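Local coordinates for protein separin (PDB 5U1T) that cleaves the MCD1/SCC1 subunit of cohesin at the onset of anaphase as a caspase-like cysteine protease, allowing chromosomes to segregate, at residues K583-K588 with D606-L611; D1287-L1292 with I1311-D1316; L132-L137 with A172-K177. All coordinates share one frame; numbering follows the deposited sequence.

How the contacts relate
Three helix pairs, each closing a loop of 17 to 34 residues, illustrate how a large and mostly helical protein is built from local closures. From the N terminus, contact 3 comes first, tying helix 129-142 to helix 172-185 across 34 residues. Contact 1 follows, joining helices 578-590 and 602-617 across 17; both lie in the helix-rich part of the chain. Contact 2, toward the other end, joins helices 1287-1294 and 1303-1320 across 18 residues in the C50 peptidase region. The loops neither nest nor cross. Nearest atoms are about 40 Å apart for contacts 3 and 1, and about 66 Å for contacts 1 and 2; contacts 3 and 2 occupy opposite sides of the chain's centre.

Contact 1: K583-K588 with D606-L611; sequences KLYINK and DFVKML
Y585 and F607 form an edge-to-face (T-shaped) aromatic pair, with ring centroids 5.2 Å apart and planes at 76°. The F607 edge is the inserted part: CE2 of F607 stands over one face of Y585, offset toward its rim, and lies 3.7 Å from CD1 of Y585. Both rings leave their helices with CG anti to the backbone N (chi1 179° for Y585), which carries them into the space between the two backbones.

Aliphatic contacts complete the set. CG2 of V608 comes obliquely at the phenol end, 3.6 Å from CZ of Y585, while CD2 of L611 touches CD2 of Y585 more loosely at 4.3 Å. Segments 583-588 and 606-611 run obliquely antiparallel, 132° between their directions, in what is probably the helical domain, with only the short helix 593-596 between their helices in sequence. Their axes are 12.7 Å apart, a gap bridged by large side chains, and helix 557-572 meets both Y585 and F607.

The Y585 hydroxyl is hydrogen-bonded to OE1 of E604, two residues before 606-611 on helix 602-617. With an alanine here instead of the tyrosine, the F607 edge is likely to lose the face it packs on, and E604 its hydroxyl partner.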
loop_
_atom_site.group_PDB
_atom_site.type_symbol
_atom_site.label_atom_id
_atom_site.label_comp_id
_atom_site.label_asym_id
_atom_site.label_seq_id
_atom_site.Cartn_x
_atom_site.Cartn_y
_atom_site.Cartn_z
ATOM N N LYS A 583 15.873 -5.812 -17.409
ATOM C CA LYS A 583 16.144 -6.107 -18.800
ATOM C C LYS A 583 17.030 -7.317 -18.910
ATOM O O LYS A 583 16.793 -8.192 -19.748
ATOM C CB LYS A 583 16.778 -4.911 -19.489
ATOM C CG LYS A 583 15.764 -4.136 -20.291
ATOM C CD LYS A 583 16.039 -2.655 -20.291
ATOM C CE LYS A 583 14.820 -1.899 -20.856
ATOM N NZ LYS A 583 14.313 -2.480 -22.173
ATOM N N LEU A 584 18.046 -7.367 -18.051
ATOM C CA LEU A 584 18.941 -8.515 -17.978
ATOM C C LEU A 584 18.178 -9.805 -17.771
ATOM O O LEU A 584 18.411 -10.792 -18.472
ATOM C CB LEU A 584 19.955 -8.332 -16.857
ATOM C CG LEU A 584 21.224 -7.693 -17.391
ATOM C CD1 LEU A 584 22.080 -7.190 -16.267
ATOM C CD2 LEU A 584 21.938 -8.726 -18.217
ATOM N N TYR A 585 17.255 -9.777 -16.821
ATOM C CA TYR A 585 16.477 -10.952 -16.494
ATOM C C TYR A 585 15.608 -11.388 -17.656
ATOM O O TYR A 585 15.490 -12.585 -17.923
ATOM C CB TYR A 585 15.615 -10.702 -15.261
ATOM C CG TYR A 585 14.756 -11.877 -14.866
ATOM C CD1 TYR A 585 15.320 -13.020 -14.323
ATOM C CD2 TYR A 585 13.377 -11.832 -15.020
ATOM C CE1 TYR A 585 14.535 -14.092 -13.964
ATOM C CE2 TYR A 585 12.585 -12.889 -14.662
ATOM C CZ TYR A 585 13.168 -14.026 -14.129
ATOM O OH TYR A 585 12.373 -15.095 -13.774
ATOM N N ILE A 586 15.018 -10.427 -18.361
ATOM C CA ILE A 586 14.152 -10.758 -19.482
ATOM C C ILE A 586 14.947 -11.349 -20.647
ATOM O O ILE A 586 14.531 -12.345 -21.241
ATOM C CB ILE A 586 13.353 -9.530 -19.984
ATOM C CG1 ILE A 586 12.325 -9.087 -18.938
ATOM C CG2 ILE A 586 12.639 -9.835 -21.307
ATOM C CD1 ILE A 586 11.461 -7.935 -19.410
ATOM N N ASN A 587 16.096 -10.768 -20.972
ATOM C CA ASN A 587 16.784 -11.169 -22.194
ATOM C C ASN A 587 17.865 -12.229 -22.057
ATOM O O ASN A 587 18.161 -12.920 -23.038
ATOM C CB ASN A 587 17.390 -9.950 -22.864
ATOM C CG ASN A 587 16.328 -9.057 -23.492
ATOM O OD1 ASN A 587 16.057 -7.969 -22.988
ATOM N ND2 ASN A 587 15.707 -9.525 -24.592
ATOM N N LYS A 588 18.452 -12.364 -20.866
ATOM C CA LYS A 588 19.555 -13.297 -20.676
ATOM C C LYS A 588 19.225 -14.400 -19.677
ATOM O O LYS A 588 20.012 -15.310 -19.484
ATOM C CB LYS A 588 20.812 -12.558 -20.219
ATOM C CG LYS A 588 21.239 -11.448 -21.142
ATOM C CD LYS A 588 21.235 -11.909 -22.573
ATOM C CE LYS A 588 22.641 -12.237 -23.055
ATOM N NZ LYS A 588 23.539 -11.078 -22.753
ATOM N N ASP A 606 10.507 -16.444 -5.992
ATOM C CA ASP A 606 10.379 -15.382 -5.015
ATOM C C ASP A 606 10.976 -14.109 -5.542
ATOM O O ASP A 606 10.518 -13.033 -5.200
ATOM C CB ASP A 606 11.065 -15.748 -3.706
ATOM C CG ASP A 606 10.421 -16.927 -3.026
ATOM O OD1 ASP A 606 9.335 -17.381 -3.486
ATOM O OD2 ASP A 606 11.010 -17.403 -2.024
ATOM N N PHE A 607 12.015 -14.247 -6.362
ATOM C CA PHE A 607 12.695 -13.095 -6.938
ATOM C C PHE A 607 11.762 -12.319 -7.870
ATOM O O PHE A 607 11.625 -11.094 -7.762
ATOM C CB PHE A 607 13.945 -13.528 -7.701
ATOM C CG PHE A 607 14.454 -12.491 -8.651
ATOM C CD1 PHE A 607 15.002 -11.306 -8.179
ATOM C CD2 PHE A 607 14.377 -12.690 -10.025
ATOM C CE1 PHE A 607 15.459 -10.338 -9.059
ATOM C CE2 PHE A 607 14.839 -11.727 -10.907
ATOM C CZ PHE A 607 15.382 -10.548 -10.418
ATOM N N VAL A 608 11.135 -13.063 -8.776
ATOM C CA VAL A 608 10.232 -12.521 -9.767
ATOM C C VAL A 608 9.068 -11.804 -9.104
ATOM O O VAL A 608 8.713 -10.695 -9.514
ATOM C CB VAL A 608 9.697 -13.614 -10.671
ATOM C CG1 VAL A 608 8.746 -13.045 -11.682
ATOM C CG2 VAL A 608 10.822 -14.297 -11.357
ATOM N N LYS A 609 8.479 -12.428 -8.089
ATOM C CA LYS A 609 7.414 -11.786 -7.338
ATOM C C LYS A 609 7.896 -10.471 -6.724
ATOM O O LYS A 609 7.209 -9.445 -6.822
ATOM C CB LYS A 609 6.870 -12.719 -6.260
ATOM C CG LYS A 609 5.952 -13.795 -6.821
ATOM C CD LYS A 609 6.160 -15.163 -6.173
ATOM C CE LYS A 609 6.088 -15.119 -4.651
ATOM N NZ LYS A 609 5.779 -16.473 -4.119
ATOM N N MET A 610 9.088 -10.481 -6.136
ATOM C CA MET A 610 9.647 -9.280 -5.531
ATOM C C MET A 610 9.990 -8.192 -6.580
ATOM O O MET A 610 10.069 -7.002 -6.261
ATOM C CB MET A 610 10.876 -9.651 -4.705
ATOM C CG MET A 610 11.297 -8.656 -3.653
ATOM S SD MET A 610 9.983 -7.664 -2.866
ATOM C CE MET A 610 8.762 -8.865 -2.245
ATOM N N LEU A 611 10.179 -8.615 -7.831
ATOM C CA LEU A 611 10.640 -7.733 -8.904
ATOM C C LEU A 611 9.461 -7.009 -9.525
ATOM O O LEU A 611 9.523 -5.801 -9.775
ATOM C CB LEU A 611 11.397 -8.533 -9.978
ATOM C CG LEU A 611 11.931 -7.787 -11.208
ATOM C CD1 LEU A 611 12.978 -6.765 -10.809
ATOM C CD2 LEU A 611 12.498 -8.756 -12.218
#

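Contact 2: D1287-L1292 with I1311-D1316; sequences DWVIEL and IYFVLD
V1289 sends one methyl, CG1, against two residues of the facing helix: it lies 3.8 Å from CE2 of F1313 and 3.9 Å from CG2 of V1314. Its other methyl, CG2, also reaches CE2 of F1313, at 4.0 Å, so both methyls meet the CE2 side of the phenyl ring, obliquely. The two valines pass side by side, their ends pointing opposite ways. W1288 adds a looser touch, its CH2 standing 4.3 Å from CZ of F1313. All of these contacts are apolar, and no hydrogen bond spans the two segments.

The pair is an antiparallel helix packing within the C50 peptidase region, the local axes inclined at 157° and 10.8 Å apart at closest approach. V1289 and V1314 mark the nearest backbone approach, with 7.7 Å between their CA atoms, and F1313 extends the contact to one flank.

A second shell sets the rings. In W1288, CG sits beside both the backbone N and the carbonyl carbon (chi1 67°), laying the indole alongside V1289 and pointing its six-membered ring toward F1313, with CG2 of V1289 3.6 Å above the centre of one face. NE1 of W1288 is hydrogen-bonded to the carbonyl oxygen of P963, which probably holds the rotation of the indole, and W1288 also packs on R1157 and T1159 of strand 1157-1163. F1313 in turn rests on T959. Farther round the first helix, the carboxylate of E1291 divides between two arginines, OE1 pairing with R1155 and OE2 with R1157, while D1287 forms a salt bridge with K1259 of helix 1252-1269.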
loop_
_atom_site.group_PDB
_atom_site.type_symbol
_atom_site.label_atom_id
_atom_site.label_comp_id
_atom_site.label_asym_id
_atom_site.label_seq_id
_atom_site.Cartn_x
_atom_site.Cartn_y
_atom_site.Cartn_z
ATOM N N ASP A 1287 -37.987 50.939 -13.341
ATOM C CA ASP A 1287 -38.293 51.949 -12.331
ATOM C C ASP A 1287 -37.167 52.154 -11.331
ATOM O O ASP A 1287 -36.906 53.292 -10.924
ATOM C CB ASP A 1287 -39.558 51.593 -11.555
ATOM C CG ASP A 1287 -40.817 51.914 -12.312
ATOM O OD1 ASP A 1287 -40.723 52.510 -13.401
ATOM O OD2 ASP A 1287 -41.905 51.568 -11.820
ATOM N N TRP A 1288 -36.505 51.070 -10.928
ATOM C CA TRP A 1288 -35.544 51.175 -9.841
ATOM C C TRP A 1288 -34.348 51.988 -10.286
ATOM O O TRP A 1288 -33.634 52.533 -9.454
ATOM C CB TRP A 1288 -35.099 49.799 -9.342
ATOM C CG TRP A 1288 -34.286 49.010 -10.320
ATOM C CD1 TRP A 1288 -34.763 48.111 -11.216
ATOM C CD2 TRP A 1288 -32.857 49.047 -10.506
ATOM N NE1 TRP A 1288 -33.730 47.579 -11.949
ATOM C CE2 TRP A 1288 -32.549 48.134 -11.537
ATOM C CE3 TRP A 1288 -31.811 49.754 -9.899
ATOM C CZ2 TRP A 1288 -31.238 47.902 -11.978
ATOM C CZ3 TRP A 1288 -30.500 49.527 -10.346
ATOM C CH2 TRP A 1288 -30.233 48.611 -11.377
ATOM N N VAL A 1289 -34.133 52.075 -11.595
ATOM C CA VAL A 1289 -33.054 52.901 -12.139
ATOM C C VAL A 1289 -33.428 54.379 -12.054
ATOM O O VAL A 1289 -32.614 55.224 -11.668
ATOM C CB VAL A 1289 -32.741 52.536 -13.599
ATOM C CG1 VAL A 1289 -31.701 53.485 -14.198
ATOM C CG2 VAL A 1289 -32.286 51.073 -13.704
ATOM N N ILE A 1290 -34.677 54.665 -12.422
ATOM C CA ILE A 1290 -35.247 55.990 -12.295
ATOM C C ILE A 1290 -35.231 56.412 -10.836
ATOM O O ILE A 1290 -34.861 57.540 -10.535
ATOM C CB ILE A 1290 -36.687 56.038 -12.863
ATOM C CG1 ILE A 1290 -36.695 55.505 -14.299
ATOM C CG2 ILE A 1290 -37.259 57.451 -12.827
ATOM C CD1 ILE A 1290 -38.088 55.389 -14.905
ATOM N N GLU A 1291 -35.589 55.496 -9.932
ATOM C CA GLU A 1291 -35.645 55.796 -8.495
ATOM C C GLU A 1291 -34.308 56.257 -7.947
ATOM O O GLU A 1291 -34.249 56.975 -6.960
ATOM C CB GLU A 1291 -36.117 54.583 -7.692
ATOM C CG GLU A 1291 -37.592 54.296 -7.824
ATOM C CD GLU A 1291 -37.981 52.957 -7.228
ATOM O OE1 GLU A 1291 -39.134 52.494 -7.453
ATOM O OE2 GLU A 1291 -37.125 52.367 -6.533
ATOM N N LEU A 1292 -33.227 55.833 -8.584
ATOM C CA LEU A 1292 -31.899 56.198 -8.115
ATOM C C LEU A 1292 -31.713 57.709 -8.161
ATOM O O LEU A 1292 -30.994 58.263 -7.344
ATOM C CB LEU A 1292 -30.821 55.507 -8.946
ATOM C CG LEU A 1292 -30.591 54.019 -8.683
ATOM C CD1 LEU A 1292 -29.489 53.503 -9.588
ATOM C CD2 LEU A 1292 -30.256 53.802 -7.222
ATOM N N ILE A 1311 -26.348 59.424 -15.145
ATOM C CA ILE A 1311 -26.673 59.702 -16.545
ATOM C C ILE A 1311 -25.968 58.663 -17.407
ATOM O O ILE A 1311 -26.588 57.989 -18.228
ATOM C CB ILE A 1311 -26.245 61.136 -16.994
ATOM C CG1 ILE A 1311 -26.643 62.199 -15.969
ATOM C CG2 ILE A 1311 -26.800 61.473 -18.339
ATOM C CD1 ILE A 1311 -27.993 62.676 -16.080
ATOM N N TYR A 1312 -24.667 58.532 -17.181
ATOM C CA TYR A 1312 -23.841 57.567 -17.883
ATOM C C TYR A 1312 -24.433 56.172 -17.848
ATOM O O TYR A 1312 -24.445 55.451 -18.854
ATOM C CB TYR A 1312 -22.451 57.534 -17.274
ATOM C CG TYR A 1312 -21.659 58.779 -17.542
ATOM C CD1 TYR A 1312 -22.076 59.698 -18.499
ATOM C CD2 TYR A 1312 -20.483 59.035 -16.833
ATOM C CE1 TYR A 1312 -21.346 60.839 -18.746
ATOM C CE2 TYR A 1312 -19.733 60.179 -17.067
ATOM C CZ TYR A 1312 -20.165 61.078 -18.025
ATOM O OH TYR A 1312 -19.410 62.220 -18.258
ATOM N N PHE A 1313 -24.920 55.808 -16.671
ATOM C CA PHE A 1313 -25.531 54.524 -16.467
ATOM C C PHE A 1313 -26.753 54.372 -17.361
ATOM O O PHE A 1313 -26.903 53.362 -18.058
ATOM C CB PHE A 1313 -25.901 54.340 -14.992
ATOM C CG PHE A 1313 -26.518 53.018 -14.697
ATOM C CD1 PHE A 1313 -25.816 51.843 -14.963
ATOM C CD2 PHE A 1313 -27.790 52.936 -14.172
ATOM C CE1 PHE A 1313 -26.380 50.600 -14.708
ATOM C CE2 PHE A 1313 -28.366 51.705 -13.905
ATOM C CZ PHE A 1313 -27.661 50.529 -14.181
ATOM N N VAL A 1314 -27.617 55.391 -17.355
ATOM C CA VAL A 1314 -28.840 55.337 -18.137
ATOM C C VAL A 1314 -28.538 55.386 -19.651
ATOM O O VAL A 1314 -29.079 54.592 -20.428
ATOM C CB VAL A 1314 -29.804 56.470 -17.726
ATOM C CG1 VAL A 1314 -31.110 56.352 -18.479
ATOM C CG2 VAL A 1314 -30.067 56.386 -16.229
ATOM N N LEU A 1315 -27.663 56.297 -20.057
ATOM C CA LEU A 1315 -27.202 56.331 -21.433
ATOM C C LEU A 1315 -26.657 54.968 -21.858
ATOM O O LEU A 1315 -26.915 54.502 -22.967
ATOM C CB LEU A 1315 -26.133 57.403 -21.616
ATOM C CG LEU A 1315 -26.544 58.848 -21.370
ATOM C CD1 LEU A 1315 -25.454 59.803 -21.796
ATOM C CD2 LEU A 1315 -27.828 59.150 -22.087
ATOM N N ASP A 1316 -25.914 54.322 -20.964
ATOM C CA ASP A 1316 -25.380 53.006 -21.256
ATOM C C ASP A 1316 -26.510 51.998 -21.463
ATOM O O ASP A 1316 -26.471 51.238 -22.414
ATOM C CB ASP A 1316 -24.432 52.542 -20.157
ATOM C CG ASP A 1316 -23.018 53.044 -20.348
ATOM O OD1 ASP A 1316 -22.708 53.615 -21.408
ATOM O OD2 ASP A 1316 -22.196 52.851 -19.436
#

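Contact 3: L132-L137 with A172-K177; sequences LKILAL and AHALTK
I134 extends straight from its helix toward L175: with chi1 at -65° its CG1 points opposite the carbonyl carbon, and chi2 at 177° stretches the chain so that the methyl CD1 leads. That single methyl makes the contact, lying 4.2 Å from CB of L175 and 4.4 Å from CB of A174. Two adjacent residues therefore receive it on their first side-chain carbons, close to the backbone, and the CA atoms of I134 and L175 come within 6.5 Å of each other. The small methyl of A174 and the unbranched base of L175 are consistent with so close an approach. L175, whose CG lies anti to its backbone N, carries its isobutyl group past the isoleucine, so that its CD1 comes to 4.7 Å from CD1 of L137, a more distant apolar neighbour.

Helices 129-142 and 172-185 are brought together here near the N-terminal end of the modelled chain, the second of them being met close to its own start. Helix 146-158, which lies between them in sequence, joins the same apolar cluster: F157 touches both L137 and L175, and I153 and L156 also pack on L137. On the other flanks of helix 129-142, L132 and L135 meet helices 69-87 and 91-103, so this helix packs on ones that precede it as well as ones that follow.

Some polar ends have partners outside the two segments. The ammonium group of K133 is held by three backbone carbonyls, those of L117, A119 and Y163. The chain of another protein in the assembly packs an apolar side chain on I134, and an acidic residue of that other chain forms a salt bridge with NZ of K177.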
loop_
_atom_site.group_PDB
_atom_site.type_symbol
_atom_site.label_atom_id
_atom_site.label_comp_id
_atom_site.label_asym_id
_atom_site.label_seq_id
_atom_site.Cartn_x
_atom_site.Cartn_y
_atom_site.Cartn_z
ATOM N N LEU A 132 36.611 -50.752 -8.422
ATOM C CA LEU A 132 37.313 -50.626 -7.149
ATOM C C LEU A 132 37.427 -51.999 -6.476
ATOM O O LEU A 132 38.488 -52.395 -6.020
ATOM C CB LEU A 132 36.597 -49.624 -6.227
ATOM C CG LEU A 132 37.364 -49.193 -4.967
ATOM C CD1 LEU A 132 38.658 -48.443 -5.310
ATOM C CD2 LEU A 132 36.490 -48.371 -4.019
ATOM N N LYS A 133 36.317 -52.724 -6.450
ATOM C CA LYS A 133 36.259 -54.033 -5.842
ATOM C C LYS A 133 37.203 -55.043 -6.529
ATOM O O LYS A 133 37.834 -55.887 -5.866
ATOM C CB LYS A 133 34.814 -54.531 -5.862
ATOM C CG LYS A 133 33.875 -53.704 -5.002
ATOM C CD LYS A 133 32.538 -54.389 -4.760
ATOM C CE LYS A 133 31.616 -53.538 -3.885
ATOM N NZ LYS A 133 30.444 -54.325 -3.417
ATOM N N ILE A 134 37.310 -54.944 -7.854
ATOM C CA ILE A 134 38.218 -55.791 -8.614
ATOM C C ILE A 134 39.664 -55.474 -8.219
ATOM O O ILE A 134 40.500 -56.385 -8.103
ATOM C CB ILE A 134 38.011 -55.629 -10.167
ATOM C CG1 ILE A 134 36.628 -56.124 -10.589
ATOM C CG2 ILE A 134 39.057 -56.406 -10.943
ATOM C CD1 ILE A 134 36.336 -55.937 -12.036
ATOM N N LEU A 135 39.964 -54.197 -7.999
ATOM C CA LEU A 135 41.303 -53.816 -7.555
ATOM C C LEU A 135 41.567 -54.350 -6.139
ATOM O O LEU A 135 42.660 -54.827 -5.837
ATOM C CB LEU A 135 41.487 -52.301 -7.611
ATOM C CG LEU A 135 41.323 -51.673 -9.007
ATOM C CD1 LEU A 135 41.175 -50.132 -8.965
ATOM C CD2 LEU A 135 42.486 -52.063 -9.870
ATOM N N ALA A 136 40.550 -54.286 -5.289
ATOM C CA ALA A 136 40.666 -54.796 -3.941
ATOM C C ALA A 136 40.870 -56.306 -3.964
ATOM O O ALA A 136 41.651 -56.849 -3.169
ATOM C CB ALA A 136 39.440 -54.427 -3.121
ATOM N N LEU A 137 40.183 -56.993 -4.867
ATOM C CA LEU A 137 40.375 -58.440 -4.991
ATOM C C LEU A 137 41.773 -58.759 -5.514
ATOM O O LEU A 137 42.399 -59.715 -5.066
ATOM C CB LEU A 137 39.318 -59.064 -5.897
ATOM C CG LEU A 137 37.916 -59.133 -5.293
ATOM C CD1 LEU A 137 36.947 -59.786 -6.248
ATOM C CD2 LEU A 137 37.914 -59.850 -3.967
ATOM N N ALA A 172 33.797 -57.972 -17.409
ATOM C CA ALA A 172 33.579 -59.411 -17.346
ATOM C C ALA A 172 34.875 -60.192 -17.244
ATOM O O ALA A 172 35.196 -60.719 -16.178
ATOM C CB ALA A 172 32.789 -59.869 -18.560
ATOM N N HIS A 173 35.603 -60.275 -18.361
ATOM C CA HIS A 173 36.855 -61.023 -18.434
ATOM C C HIS A 173 37.728 -60.810 -17.195
ATOM O O HIS A 173 38.256 -61.760 -16.641
ATOM C CB HIS A 173 37.640 -60.647 -19.695
ATOM C CG HIS A 173 38.867 -61.474 -19.889
ATOM N ND1 HIS A 173 38.814 -62.832 -20.134
ATOM C CD2 HIS A 173 40.184 -61.156 -19.817
ATOM C CE1 HIS A 173 40.045 -63.310 -20.224
ATOM N NE2 HIS A 173 40.894 -62.317 -20.032
ATOM N N ALA A 174 37.834 -59.568 -16.731
ATOM C CA ALA A 174 38.611 -59.265 -15.527
ATOM C C ALA A 174 38.052 -59.969 -14.293
ATOM O O ALA A 174 38.749 -60.779 -13.668
ATOM C CB ALA A 174 38.666 -57.785 -15.296
ATOM N N LEU A 175 36.799 -59.669 -13.957
ATOM C CA LEU A 175 36.141 -60.255 -12.787
ATOM C C LEU A 175 36.152 -61.796 -12.790
ATOM O O LEU A 175 36.412 -62.429 -11.763
ATOM C CB LEU A 175 34.695 -59.754 -12.683
ATOM C CG LEU A 175 33.851 -60.377 -11.567
ATOM C CD1 LEU A 175 34.395 -60.013 -10.206
ATOM C CD2 LEU A 175 32.394 -59.986 -11.672
ATOM N N THR A 176 35.868 -62.397 -13.941
ATOM C CA THR A 176 35.729 -63.842 -13.997
ATOM C C THR A 176 37.113 -64.479 -13.968
ATOM O O THR A 176 37.297 -65.579 -13.441
ATOM C CB THR A 176 34.951 -64.292 -15.251
ATOM O OG1 THR A 176 35.803 -64.218 -16.400
ATOM C CG2 THR A 176 33.717 -63.408 -15.483
ATOM N N LYS A 177 38.095 -63.768 -14.514
ATOM C CA LYS A 177 39.481 -64.205 -14.412
ATOM C C LYS A 177 39.934 -64.146 -12.957
ATOM O O LYS A 177 40.665 -65.018 -12.485
ATOM C CB LYS A 177 40.389 -63.345 -15.285
ATOM C CG LYS A 177 41.776 -63.874 -15.427
ATOM C CD LYS A 177 42.666 -62.923 -16.183
ATOM C CE LYS A 177 44.038 -63.554 -16.381
ATOM N NZ LYS A 177 45.050 -62.576 -16.851
#